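Local structure of tyrosine specific protein phosphatase (Trypanosoma cruzi, 4AZ1) at residues I82-P87 against A239-T244; K89-Q94 against T219-V224; T255-V260 against E275-I280; L115-T120 against T211-S216. The protein probably removes phosphate from phosphotyrosine in proteins and is a potential drug target for Chagas' disease. All coordinates share one frame; numbering follows the deposited sequence.

Contact 1: I82-P87 against A239-T244; sequences IDLDLP and AYAALT
CG of Leu86 lies anti to its carbonyl carbon (chi1 -62°) and CG of Tyr240 anti to its backbone N (chi1 167°), and the two side chains meet. The setting is the protein-tyrosine phosphatase fold, in which the loop joining the antiparallel strands 79-82 and 90-93 leans on helix 232-247. Leu86 straddles the helix surface with its two methyl branches. CD1 drops onto Ala241, at 3.5 Å from Ala241 CA, a rather tight fit, and also meets the Tyr240 ring obliquely, 3.8 Å from CE2. The other branch, CD2, slides past Thr244 to touch its CG2 at 3.7 Å. Leu84 adds a second methyl to Ala241, its CD1 lying 3.7 Å from Ala241 CB. The small alanine thus receives two leucines from one loop. Pro87 crosses the end of the tyrosine, with CD at 3.7 Å from Tyr240 OH, a hydroxyl that is hydrogen-bonded to His88 ND1. No hydrogen bond links the two segments, and the join is made by apolar packing. Within the helix, Thr244 OG1 sits over the centre of one face of the Tyr240 ring and gives a 2.9 Å hydrogen bond to Tyr240 O. It arrives above the carbonyl plane, while Thr244 N reaches the same oxygen from the opposite face.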
loop_
_atom_site.group_PDB
_atom_site.type_symbol
_atom_site.label_atom_id
_atom_site.label_comp_id
_atom_site.label_asym_id
_atom_site.label_seq_id
_atom_site.Cartn_x
_atom_site.Cartn_y
_atom_site.Cartn_z
ATOM N N ILE A 82 5.038 -18.720 13.166
ATOM C CA ILE A 82 4.688 -19.571 14.292
ATOM C C ILE A 82 4.899 -21.036 13.947
ATOM O O ILE A 82 4.274 -21.554 13.024
ATOM C CB ILE A 82 3.243 -19.361 14.743
ATOM C CG1 ILE A 82 2.942 -17.860 14.882
ATOM C CG2 ILE A 82 2.999 -20.110 16.069
ATOM C CD1 ILE A 82 3.667 -17.188 16.035
ATOM N N ASP A 83 5.772 -21.703 14.699
ATOM C CA ASP A 83 6.076 -23.109 14.461
ATOM C C ASP A 83 5.837 -23.892 15.751
ATOM O O ASP A 83 6.481 -23.633 16.770
ATOM C CB ASP A 83 7.535 -23.257 14.000
ATOM C CG ASP A 83 7.940 -24.712 13.728
ATOM O OD1 ASP A 83 7.139 -25.490 13.152
ATOM O OD2 ASP A 83 9.084 -25.072 14.080
ATOM N N LEU A 84 4.899 -24.835 15.714
ATOM C CA LEU A 84 4.602 -25.659 16.888
ATOM C C LEU A 84 4.861 -27.150 16.649
ATOM O O LEU A 84 4.256 -27.988 17.321
ATOM C CB LEU A 84 3.149 -25.455 17.322
ATOM C CG LEU A 84 2.755 -24.020 17.689
ATOM C CD1 LEU A 84 1.276 -23.754 17.432
ATOM C CD2 LEU A 84 3.102 -23.729 19.141
ATOM N N ASP A 85 5.744 -27.475 15.704
ATOM C CA ASP A 85 6.072 -28.876 15.392
ATOM C C ASP A 85 4.835 -29.598 14.873
ATOM O O ASP A 85 4.556 -30.738 15.246
ATOM C CB ASP A 85 6.625 -29.619 16.623
ATOM C CG ASP A 85 7.952 -29.063 17.105
ATOM O OD1 ASP A 85 8.802 -28.729 16.252
ATOM O OD2 ASP A 85 8.145 -28.971 18.339
ATOM N N LEU A 86 4.081 -28.916 14.022
ATOM C CA LEU A 86 2.856 -29.468 13.463
ATOM C C LEU A 86 2.983 -29.436 11.944
ATOM O O LEU A 86 3.974 -28.905 11.429
ATOM C CB LEU A 86 1.658 -28.659 13.947
ATOM C CG LEU A 86 1.469 -28.683 15.462
ATOM C CD1 LEU A 86 0.298 -27.805 15.823
ATOM C CD2 LEU A 86 1.260 -30.096 15.970
ATOM N N PRO A 87 2.022 -30.049 11.222
ATOM C CA PRO A 87 2.170 -30.083 9.761
ATOM C C PRO A 87 2.179 -28.698 9.138
ATOM O O PRO A 87 2.842 -28.492 8.123
ATOM C CB PRO A 87 0.935 -30.865 9.314
ATOM C CG PRO A 87 0.730 -31.846 10.425
ATOM C CD PRO A 87 0.995 -31.012 11.677
ATOM N N ALA A 239 -6.166 -23.114 18.520
ATOM C CA ALA A 239 -7.183 -24.142 18.335
ATOM C C ALA A 239 -6.698 -25.189 17.337
ATOM O O ALA A 239 -6.900 -26.392 17.547
ATOM C CB ALA A 239 -8.510 -23.526 17.873
ATOM N N TYR A 240 -6.076 -24.733 16.250
ATOM C CA TYR A 240 -5.488 -25.652 15.271
ATOM C C TYR A 240 -4.512 -26.589 15.972
ATOM O O TYR A 240 -4.572 -27.812 15.802
ATOM C CB TYR A 240 -4.746 -24.904 14.161
ATOM C CG TYR A 240 -3.879 -25.829 13.318
ATOM C CD1 TYR A 240 -4.430 -26.581 12.282
ATOM C CD2 TYR A 240 -2.507 -25.963 13.566
ATOM C CE1 TYR A 240 -3.639 -27.457 11.513
ATOM C CE2 TYR A 240 -1.711 -26.832 12.802
ATOM C CZ TYR A 240 -2.288 -27.570 11.777
ATOM O OH TYR A 240 -1.508 -28.419 11.021
ATOM N N ALA A 241 -3.591 -26.004 16.733
ATOM C CA ALA A 241 -2.582 -26.794 17.440
ATOM C C ALA A 241 -3.240 -27.762 18.405
ATOM O O ALA A 241 -2.984 -28.964 18.365
ATOM C CB ALA A 241 -1.618 -25.892 18.175
ATOM N N ALA A 242 -4.099 -27.233 19.271
ATOM C CA ALA A 242 -4.760 -28.074 20.253
ATOM C C ALA A 242 -5.525 -29.221 19.599
ATOM O O ALA A 242 -5.485 -30.355 20.092
ATOM C CB ALA A 242 -5.679 -27.240 21.162
ATOM N N LEU A 243 -6.204 -28.946 18.486
ATOM C CA LEU A 243 -6.985 -29.986 17.817
ATOM C C LEU A 243 -6.110 -31.024 17.123
ATOM O O LEU A 243 -6.502 -32.183 17.001
ATOM C CB LEU A 243 -8.003 -29.390 16.835
ATOM C CG LEU A 243 -9.228 -28.765 17.511
ATOM C CD1 LEU A 243 -9.940 -27.790 16.585
ATOM C CD2 LEU A 243 -10.184 -29.854 17.968
ATOM N N THR A 244 -4.930 -30.608 16.675
ATOM C CA THR A 244 -3.977 -31.543 16.080
ATOM C C THR A 244 -3.493 -32.517 17.152
ATOM O O THR A 244 -3.372 -33.718 16.899
ATOM C CB THR A 244 -2.777 -30.819 15.444
ATOM O OG1 THR A 244 -3.234 -29.918 14.423
ATOM C CG2 THR A 244 -1.814 -31.829 14.830
#

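Contact 2: K89-Q94 against T219-V224; sequences KFVACQ and TVPVVV. With FMT (formic acid), chain H.
The Phe90 ring leans obliquely on Val222 and Val224: its CD2 lies 3.7 Å from Val222 CB and 3.9 Å from Val224 CG2, while Tyr240 meets it edge-to-face. Phe90 and Val222 run alongside each other on one face of the sheet, as partners in a parallel ladder do. Strands 90-93 and 222-224 pair in register, Phe90 with Val222, Val91 with Val223 and Ala92 with Val224, their axes differing by 19°. Four backbone bonds stitch them. Val222 N bonds to Lys89 O and Val91 N to Val222 O. The bond from Val224 N to Val91 O, 2.8 Å, is almost straight at 178°, and Cys93 N completes the set at Val224 O. On the sheet face opposite Phe90, CG2 of Val91 rests on Pro221 CB at 3.8 Å, and farther along Cys93 SG touches Val223 CG1 at 3.9 Å. At one end a water bridges Lys89 N and Val220 O. At the other, Gln94 NE2 donates at 3.0 Å to O1 of a formic acid molecule that probably came from the crystallisation liquor; the amide also bonds Lys48 O. Strand 79-82 flanks the pair beyond 90-93, and 115-118 flanks it beyond 222-225. Helix 232-247 packs on the Phe90 and Val224 face and helix 101-110 on the Val223 face, while strand 222-225 runs on towards the phosphate-binding signature loop characteristic of this family.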
loop_
_atom_site.group_PDB
_atom_site.type_symbol
_atom_site.label_atom_id
_atom_site.label_comp_id
_atom_site.label_asym_id
_atom_site.label_seq_id
_atom_site.Cartn_x
_atom_site.Cartn_y
_atom_site.Cartn_z
ATOM N N LYS A 89 2.905 -24.499 9.522
ATOM C CA LYS A 89 3.437 -23.324 10.196
ATOM C C LYS A 89 2.524 -22.177 9.819
ATOM O O LYS A 89 1.761 -22.267 8.845
ATOM C CB LYS A 89 4.853 -22.999 9.714
ATOM C CG LYS A 89 5.867 -24.104 9.913
ATOM C CD LYS A 89 7.280 -23.547 9.784
ATOM C CE LYS A 89 8.330 -24.648 9.911
ATOM N NZ LYS A 89 9.713 -24.098 10.078
ATOM N N PHE A 90 2.609 -21.091 10.579
ATOM C CA PHE A 90 1.718 -19.972 10.365
ATOM C C PHE A 90 2.510 -18.683 10.357
ATOM O O PHE A 90 3.589 -18.606 10.950
ATOM C CB PHE A 90 0.661 -19.956 11.468
ATOM C CG PHE A 90 -0.251 -21.144 11.421
ATOM C CD1 PHE A 90 0.087 -22.328 12.079
ATOM C CD2 PHE A 90 -1.430 -21.100 10.677
ATOM C CE1 PHE A 90 -0.752 -23.440 12.014
ATOM C CE2 PHE A 90 -2.275 -22.208 10.606
ATOM C CZ PHE A 90 -1.933 -23.381 11.277
ATOM N N VAL A 91 1.991 -17.684 9.656
ATOM C CA VAL A 91 2.485 -16.329 9.820
ATOM C C VAL A 91 1.396 -15.538 10.525
ATOM O O VAL A 91 0.337 -15.260 9.950
ATOM C CB VAL A 91 2.858 -15.674 8.475
ATOM C CG1 VAL A 91 3.309 -14.247 8.702
ATOM C CG2 VAL A 91 3.978 -16.467 7.798
ATOM N N ALA A 92 1.639 -15.214 11.791
ATOM C CA ALA A 92 0.691 -14.397 12.541
ATOM C C ALA A 92 1.105 -12.944 12.347
ATOM O O ALA A 92 2.235 -12.578 12.665
ATOM C CB ALA A 92 0.705 -14.770 14.037
ATOM N N CYS A 93 0.211 -12.105 11.833
ATOM C CA CYS A 93 0.605 -10.725 11.575
ATOM C C CYS A 93 -0.562 -9.792 11.728
ATOM O O CYS A 93 -1.703 -10.239 11.856
ATOM C CB CYS A 93 1.217 -10.592 10.173
ATOM S SG CYS A 93 0.073 -11.055 8.850
ATOM N N GLN A 94 -0.278 -8.495 11.750
ATOM C CA GLN A 94 -1.334 -7.488 11.875
ATOM C C GLN A 94 -2.029 -7.359 10.526
ATOM O O GLN A 94 -1.542 -7.888 9.505
ATOM C CB GLN A 94 -0.717 -6.127 12.238
ATOM C CG GLN A 94 0.168 -5.592 11.105
ATOM C CD GLN A 94 0.718 -4.191 11.352
ATOM O OE1 GLN A 94 0.605 -3.635 12.448
ATOM N NE2 GLN A 94 1.324 -3.619 10.321
ATOM N N THR A 219 3.854 -26.925 2.408
ATOM C CA THR A 219 5.119 -26.389 1.909
ATOM C C THR A 219 5.306 -24.889 2.193
ATOM O O THR A 219 6.432 -24.381 2.154
ATOM C CB THR A 219 5.307 -26.667 0.398
ATOM O OG1 THR A 219 4.113 -26.314 -0.309
ATOM C CG2 THR A 219 5.612 -28.144 0.152
ATOM N N VAL A 220 4.210 -24.183 2.469
ATOM C CA VAL A 220 4.278 -22.754 2.778
ATOM C C VAL A 220 3.423 -22.443 4.001
ATOM O O VAL A 220 2.413 -23.112 4.243
ATOM C CB VAL A 220 3.857 -21.854 1.565
ATOM C CG1 VAL A 220 4.896 -21.923 0.443
ATOM C CG2 VAL A 220 2.476 -22.239 1.042
ATOM N N PRO A 221 3.823 -21.427 4.784
ATOM C CA PRO A 221 3.040 -21.136 5.989
ATOM C C PRO A 221 1.690 -20.529 5.617
ATOM O O PRO A 221 1.558 -19.884 4.566
ATOM C CB PRO A 221 3.878 -20.079 6.716
ATOM C CG PRO A 221 5.140 -19.894 5.902
ATOM C CD PRO A 221 4.873 -20.422 4.541
ATOM N N VAL A 222 0.694 -20.745 6.467
ATOM C CA VAL A 222 -0.598 -20.090 6.313
ATOM C C VAL A 222 -0.550 -18.718 6.990
ATOM O O VAL A 222 -0.180 -18.617 8.161
ATOM C CB VAL A 222 -1.706 -20.911 6.979
ATOM C CG1 VAL A 222 -3.008 -20.116 7.006
ATOM C CG2 VAL A 222 -1.872 -22.248 6.257
ATOM N N VAL A 223 -0.910 -17.662 6.267
ATOM C CA VAL A 223 -0.947 -16.331 6.868
ATOM C C VAL A 223 -2.276 -16.106 7.598
ATOM O O VAL A 223 -3.346 -16.345 7.033
ATOM C CB VAL A 223 -0.731 -15.220 5.822
ATOM C CG1 VAL A 223 -1.048 -13.833 6.422
ATOM C CG2 VAL A 223 0.700 -15.260 5.285
ATOM N N VAL A 224 -2.205 -15.654 8.851
ATOM C CA VAL A 224 -3.403 -15.364 9.644
ATOM C C VAL A 224 -3.314 -13.969 10.263
ATOM O O VAL A 224 -2.322 -13.645 10.916
ATOM C CB VAL A 224 -3.569 -16.384 10.789
ATOM C CG1 VAL A 224 -4.907 -16.176 11.498
ATOM C CG2 VAL A 224 -3.458 -17.791 10.260
HETATM C C FMT H . 1.286 -6.432 7.965
HETATM O O1 FMT H . 2.198 -5.826 8.545
HETATM O O2 FMT H . 0.962 -7.613 8.169
HETATM O O HOH W 1 2.736 -24.698 6.437
#

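Contact 3: T255-V260 against E275-I280; sequences TVYDVV and EQYFVI
Tyr277 reaches across to helix 255-266 and overlaps Val256, Tyr257 and Val260 at once. The contact joins two helices of the C-terminal part of the phosphatase fold, whose short segments cross at 125° with axes 10.7 Å apart. CG of Tyr277 stands anti to its backbone N (chi1 -180°), and the far end of the ring comes nearer to the other helix than CB does. The valines, one helical turn apart, then grip the same rim atom: Val256 CG1 comes obliquely to Tyr277 CE1 at 3.7 Å, and Val260 CG2 approaches that atom at the ring edge, in its plane, at 3.8 Å. Ile280, a turn further along the tyrosine's helix, meets the same two methyls with different branches. Its CG2 lies 3.8 Å from Val256 CG1 and its CD1 3.7 Å from Val260 CG2. Val256 and Val260 thus interlock with Tyr277 and Ile280 in one apolar patch. Across the segments there is no hydrogen bond; the tyrosine hydroxyl is satisfied by Glu24 OE1, on helix 14-30, which also presents Leu27 and Leu28 to Tyr257. The hydroxyl nevertheless touches helix 255-266 closely. Tyr277 OH lies near the edge of the Tyr257 ring, 3.6 Å from Tyr257 CB, and only 3.3 Å from Tyr257 CA.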
loop_
_atom_site.group_PDB
_atom_site.type_symbol
_atom_site.label_atom_id
_atom_site.label_comp_id
_atom_site.label_asym_id
_atom_site.label_seq_id
_atom_site.Cartn_x
_atom_site.Cartn_y
_atom_site.Cartn_z
ATOM N N THR A 255 -2.236 -29.141 27.535
ATOM C CA THR A 255 -2.073 -28.799 26.115
ATOM C C THR A 255 -2.403 -27.345 25.759
ATOM O O THR A 255 -1.626 -26.695 25.046
ATOM C CB THR A 255 -2.906 -29.718 25.199
ATOM O OG1 THR A 255 -2.491 -31.069 25.372
ATOM C CG2 THR A 255 -2.728 -29.337 23.736
ATOM N N VAL A 256 -3.530 -26.821 26.240
ATOM C CA VAL A 256 -3.911 -25.458 25.840
ATOM C C VAL A 256 -2.947 -24.419 26.391
ATOM O O VAL A 256 -2.480 -23.534 25.663
ATOM C CB VAL A 256 -5.345 -25.077 26.257
ATOM C CG1 VAL A 256 -5.705 -23.709 25.669
ATOM C CG2 VAL A 256 -6.338 -26.106 25.752
ATOM N N TYR A 257 -2.660 -24.525 27.683
ATOM C CA TYR A 257 -1.669 -23.668 28.299
ATOM C C TYR A 257 -0.316 -23.808 27.575
ATOM O O TYR A 257 0.301 -22.804 27.211
ATOM C CB TYR A 257 -1.531 -23.984 29.796
ATOM C CG TYR A 257 -0.669 -22.978 30.514
ATOM C CD1 TYR A 257 -1.202 -21.774 30.944
ATOM C CD2 TYR A 257 0.684 -23.220 30.743
ATOM C CE1 TYR A 257 -0.417 -20.834 31.588
ATOM C CE2 TYR A 257 1.477 -22.283 31.395
ATOM C CZ TYR A 257 0.915 -21.090 31.804
ATOM O OH TYR A 257 1.678 -20.146 32.443
ATOM N N ASP A 258 0.136 -25.042 27.346
ATOM C CA ASP A 258 1.442 -25.260 26.714
ATOM C C ASP A 258 1.528 -24.671 25.296
ATOM O O ASP A 258 2.518 -24.027 24.930
ATOM C CB ASP A 258 1.773 -26.745 26.690
ATOM C CG ASP A 258 2.028 -27.302 28.082
ATOM O OD1 ASP A 258 2.468 -26.532 28.963
ATOM O OD2 ASP A 258 1.791 -28.511 28.294
ATOM N N VAL A 259 0.484 -24.900 24.510
ATOM C CA VAL A 259 0.400 -24.382 23.155
ATOM C C VAL A 259 0.441 -22.856 23.134
ATOM O O VAL A 259 1.193 -22.259 22.359
ATOM C CB VAL A 259 -0.892 -24.863 22.474
ATOM C CG1 VAL A 259 -1.286 -23.937 21.335
ATOM C CG2 VAL A 259 -0.706 -26.288 21.970
ATOM N N VAL A 260 -0.352 -22.222 23.989
ATOM C CA VAL A 260 -0.362 -20.765 24.018
ATOM C C VAL A 260 0.975 -20.236 24.531
ATOM O O VAL A 260 1.494 -19.245 24.015
ATOM C CB VAL A 260 -1.566 -20.218 24.812
ATOM C CG1 VAL A 260 -1.496 -18.694 24.947
ATOM C CG2 VAL A 260 -2.846 -20.605 24.092
ATOM N N GLU A 275 -11.297 -14.143 26.967
ATOM C CA GLU A 275 -12.323 -14.915 26.270
ATOM C C GLU A 275 -11.753 -15.543 25.009
ATOM O O GLU A 275 -12.274 -16.552 24.542
ATOM C CB GLU A 275 -13.574 -14.076 25.957
ATOM C CG GLU A 275 -13.364 -13.032 24.896
ATOM C CD GLU A 275 -12.727 -11.765 25.435
ATOM O OE1 GLU A 275 -12.386 -11.720 26.647
ATOM O OE2 GLU A 275 -12.580 -10.812 24.637
ATOM N N GLN A 276 -10.667 -14.982 24.473
ATOM C CA GLN A 276 -10.041 -15.601 23.301
ATOM C C GLN A 276 -9.320 -16.893 23.703
ATOM O O GLN A 276 -9.291 -17.844 22.940
ATOM C CB GLN A 276 -9.084 -14.622 22.594
ATOM C CG GLN A 276 -9.822 -13.496 21.828
ATOM C CD GLN A 276 -8.921 -12.297 21.572
ATOM O OE1 GLN A 276 -7.755 -12.299 21.982
ATOM N NE2 GLN A 276 -9.458 -11.260 20.914
ATOM N N TYR A 277 -8.747 -16.914 24.902
ATOM C CA TYR A 277 -8.090 -18.111 25.426
ATOM C C TYR A 277 -9.159 -19.163 25.744
ATOM O O TYR A 277 -9.005 -20.368 25.465
ATOM C CB TYR A 277 -7.285 -17.734 26.687
ATOM C CG TYR A 277 -6.535 -18.883 27.341
ATOM C CD1 TYR A 277 -5.411 -19.451 26.735
ATOM C CD2 TYR A 277 -6.932 -19.377 28.575
ATOM C CE1 TYR A 277 -4.715 -20.505 27.343
ATOM C CE2 TYR A 277 -6.245 -20.430 29.193
ATOM C CZ TYR A 277 -5.133 -20.981 28.568
ATOM O OH TYR A 277 -4.445 -22.015 29.178
ATOM N N PHE A 278 -10.258 -18.691 26.318
ATOM C CA PHE A 278 -11.410 -19.544 26.574
ATOM C C PHE A 278 -11.891 -20.254 25.300
ATOM O O PHE A 278 -12.179 -21.457 25.331
ATOM C CB PHE A 278 -12.533 -18.711 27.172
ATOM C CG PHE A 278 -13.285 -19.419 28.241
ATOM C CD1 PHE A 278 -13.684 -20.745 28.062
ATOM C CD2 PHE A 278 -13.581 -18.779 29.437
ATOM C CE1 PHE A 278 -14.383 -21.417 29.065
ATOM C CE2 PHE A 278 -14.276 -19.445 30.453
ATOM C CZ PHE A 278 -14.679 -20.766 30.265
ATOM N N VAL A 279 -11.946 -19.531 24.177
ATOM C CA VAL A 279 -12.429 -20.129 22.921
ATOM C C VAL A 279 -11.644 -21.402 22.530
ATOM O O VAL A 279 -12.226 -22.347 21.994
ATOM C CB VAL A 279 -12.494 -19.093 21.751
ATOM C CG1 VAL A 279 -12.919 -19.774 20.432
ATOM C CG2 VAL A 279 -13.486 -17.983 22.075
ATOM N N ILE A 280 -10.345 -21.459 22.833
ATOM C CA ILE A 280 -9.600 -22.673 22.505
ATOM C C ILE A 280 -10.167 -23.879 23.269
ATOM O O ILE A 280 -10.372 -24.930 22.673
ATOM C CB ILE A 280 -8.077 -22.548 22.731
ATOM C CG1 ILE A 280 -7.523 -21.329 21.988
ATOM C CG2 ILE A 280 -7.348 -23.838 22.272
ATOM C CD1 ILE A 280 -6.123 -20.931 22.440
#

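Contact 4: L115-T120 against T211-S216; sequences LVIMVT and TNVKNS
A beta-alpha-beta crossover frames the meeting of Leu115 and Ile117 with Val213: helix 203-215 links the parallel strands 184-191 and 222-225, and strand 115-118 lies between those two in the sheet. The helix runs nearly antiparallel to that middle strand, at 165°, with segment axes 9.7 Å apart. CG of Leu115 is anti to its backbone N (chi1 173°), and from there the CD2 branch alone does the touching. It sits against the end of the helix and the residue that follows, 3.7 Å from Asn212 O, 3.8 Å from Val213 CA and 3.8 Å from Ser216 CB. Two residues on, Ile117 crosses Val213 at about a right angle, methyl to methyl, with CD1 at 3.5 Å from Val213 CG2. The helix end that receives Leu115 is itself fastened: Ser216 OG donates a 2.6 Å hydrogen bond to a lone pair of Val213 O in the carbonyl plane, and Ser216 N binds the same oxygen. Asn212 OD1 is held by Arg171 NH2. Around this layer, Leu115 also touches Val222 and Val189 on the flanking strands, while Leu236 packs against Ile117 and Tyr240 against Val213, both from helix 232-247.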
loop_
_atom_site.group_PDB
_atom_site.type_symbol
_atom_site.label_atom_id
_atom_site.label_comp_id
_atom_site.label_asym_id
_atom_site.label_seq_id
_atom_site.Cartn_x
_atom_site.Cartn_y
_atom_site.Cartn_z
ATOM N N LEU A 115 -2.567 -19.515 1.322
ATOM C CA LEU A 115 -3.785 -19.303 2.100
ATOM C C LEU A 115 -3.620 -18.183 3.120
ATOM O O LEU A 115 -2.699 -18.190 3.951
ATOM C CB LEU A 115 -4.231 -20.599 2.806
ATOM C CG LEU A 115 -5.410 -20.492 3.784
ATOM C CD1 LEU A 115 -6.675 -20.038 3.059
ATOM C CD2 LEU A 115 -5.665 -21.815 4.507
ATOM N N VAL A 116 -4.525 -17.218 3.033
ATOM C CA VAL A 116 -4.579 -16.104 3.953
ATOM C C VAL A 116 -5.908 -16.161 4.676
ATOM O O VAL A 116 -6.969 -16.222 4.035
ATOM C CB VAL A 116 -4.515 -14.758 3.198
ATOM C CG1 VAL A 116 -4.835 -13.599 4.170
ATOM C CG2 VAL A 116 -3.133 -14.585 2.577
ATOM N N ILE A 117 -5.862 -16.157 6.001
ATOM C CA ILE A 117 -7.089 -16.159 6.774
ATOM C C ILE A 117 -7.185 -14.860 7.542
ATOM O O ILE A 117 -6.252 -14.487 8.258
ATOM C CB ILE A 117 -7.135 -17.321 7.759
ATOM C CG1 ILE A 117 -7.120 -18.641 6.991
ATOM C CG2 ILE A 117 -8.391 -17.228 8.644
ATOM C CD1 ILE A 117 -7.236 -19.840 7.884
ATOM N N MET A 118 -8.308 -14.164 7.354
ATOM C CA MET A 118 -8.551 -12.882 7.986
ATOM C C MET A 118 -9.715 -13.066 8.955
ATOM O O MET A 118 -10.822 -13.431 8.540
ATOM C CB MET A 118 -8.898 -11.830 6.911
ATOM C CG MET A 118 -9.256 -10.477 7.498
ATOM S SD MET A 118 -9.648 -9.313 6.179
ATOM C CE MET A 118 -10.227 -7.936 7.174
ATOM N N VAL A 119 -9.461 -12.834 10.245
ATOM C CA VAL A 119 -10.467 -13.077 11.273
ATOM C C VAL A 119 -10.972 -11.779 11.915
ATOM O O VAL A 119 -10.936 -11.602 13.137
ATOM C CB VAL A 119 -9.919 -14.051 12.372
ATOM C CG1 VAL A 119 -11.038 -14.528 13.247
ATOM C CG2 VAL A 119 -9.290 -15.263 11.719
ATOM N N THR A 120 -11.436 -10.863 11.081
ATOM C CA THR A 120 -12.001 -9.613 11.558
ATOM C C THR A 120 -12.803 -9.004 10.418
ATOM O O THR A 120 -12.581 -9.350 9.253
ATOM C CB THR A 120 -10.875 -8.607 11.993
ATOM O OG1 THR A 120 -11.462 -7.405 12.498
ATOM C CG2 THR A 120 -9.963 -8.255 10.804
ATOM N N THR A 211 -10.570 -26.434 8.494
ATOM C CA THR A 211 -10.637 -27.329 7.341
ATOM C C THR A 211 -9.847 -26.731 6.182
ATOM O O THR A 211 -9.077 -27.433 5.527
ATOM C CB THR A 211 -12.085 -27.622 6.934
ATOM O OG1 THR A 211 -12.682 -28.479 7.916
ATOM C CG2 THR A 211 -12.144 -28.307 5.571
ATOM N N ASN A 212 -10.014 -25.429 5.947
ATOM C CA ASN A 212 -9.198 -24.750 4.951
ATOM C C ASN A 212 -7.715 -24.913 5.231
ATOM O O ASN A 212 -6.959 -25.265 4.333
ATOM C CB ASN A 212 -9.538 -23.260 4.862
ATOM C CG ASN A 212 -10.868 -23.013 4.203
ATOM O OD1 ASN A 212 -11.639 -22.165 4.643
ATOM N ND2 ASN A 212 -11.160 -23.777 3.157
ATOM N N VAL A 213 -7.310 -24.642 6.474
ATOM C CA VAL A 213 -5.913 -24.787 6.869
ATOM C C VAL A 213 -5.391 -26.174 6.519
ATOM O O VAL A 213 -4.369 -26.304 5.835
ATOM C CB VAL A 213 -5.697 -24.481 8.374
ATOM C CG1 VAL A 213 -4.322 -24.908 8.825
ATOM C CG2 VAL A 213 -5.873 -23.006 8.636
ATOM N N LYS A 214 -6.112 -27.207 6.953
ATOM C CA LYS A 214 -5.688 -28.592 6.740
ATOM C C LYS A 214 -5.576 -28.978 5.270
ATOM O O LYS A 214 -4.691 -29.757 4.892
ATOM C CB LYS A 214 -6.667 -29.555 7.402
ATOM C CG LYS A 214 -6.741 -29.463 8.903
ATOM C CD LYS A 214 -7.764 -30.467 9.413
ATOM C CE LYS A 214 -8.634 -29.860 10.502
ATOM N NZ LYS A 214 -9.929 -30.584 10.650
ATOM N N ASN A 215 -6.489 -28.465 4.449
ATOM C CA ASN A 215 -6.506 -28.798 3.025
ATOM C C ASN A 215 -5.512 -27.945 2.224
ATOM O O ASN A 215 -5.309 -28.169 1.030
ATOM C CB ASN A 215 -7.936 -28.674 2.463
ATOM C CG ASN A 215 -8.899 -29.697 3.063
ATOM O OD1 ASN A 215 -8.511 -30.528 3.884
ATOM N ND2 ASN A 215 -10.166 -29.630 2.657
ATOM N N SER A 216 -4.895 -26.966 2.886
ATOM C CA SER A 216 -3.894 -26.107 2.237
ATOM C C SER A 216 -2.530 -26.807 2.249
ATOM O O SER A 216 -2.329 -27.751 3.017
ATOM C CB SER A 216 -3.792 -24.773 2.974
ATOM O OG SER A 216 -2.958 -24.914 4.108
#

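Contacts 2 and 4 share the central sheet, their centres about 9 Å apart: Val223 of contact 2 probably hydrogen-bonds strand 115-118 through Val223 O to Ile117 N, 2.7 Å. Contact 1 joins them through Tyr240, whose CD2 lies 3.4 Å from Phe90 CE1 of contact 2 and whose CE1 lies 3.8 Å from Val213 CG1 of contact 4. Contact 3 adjoins contact 1 through Ala241 CB, 3.7 Å from Val259 CG1, but stays about 9 Å from contact 2 at the nearest atoms. As in this family generally, the signature phosphate-binding loop lies between strand 222-225 and helix 232-247, elements engaged by contacts 2 and 1.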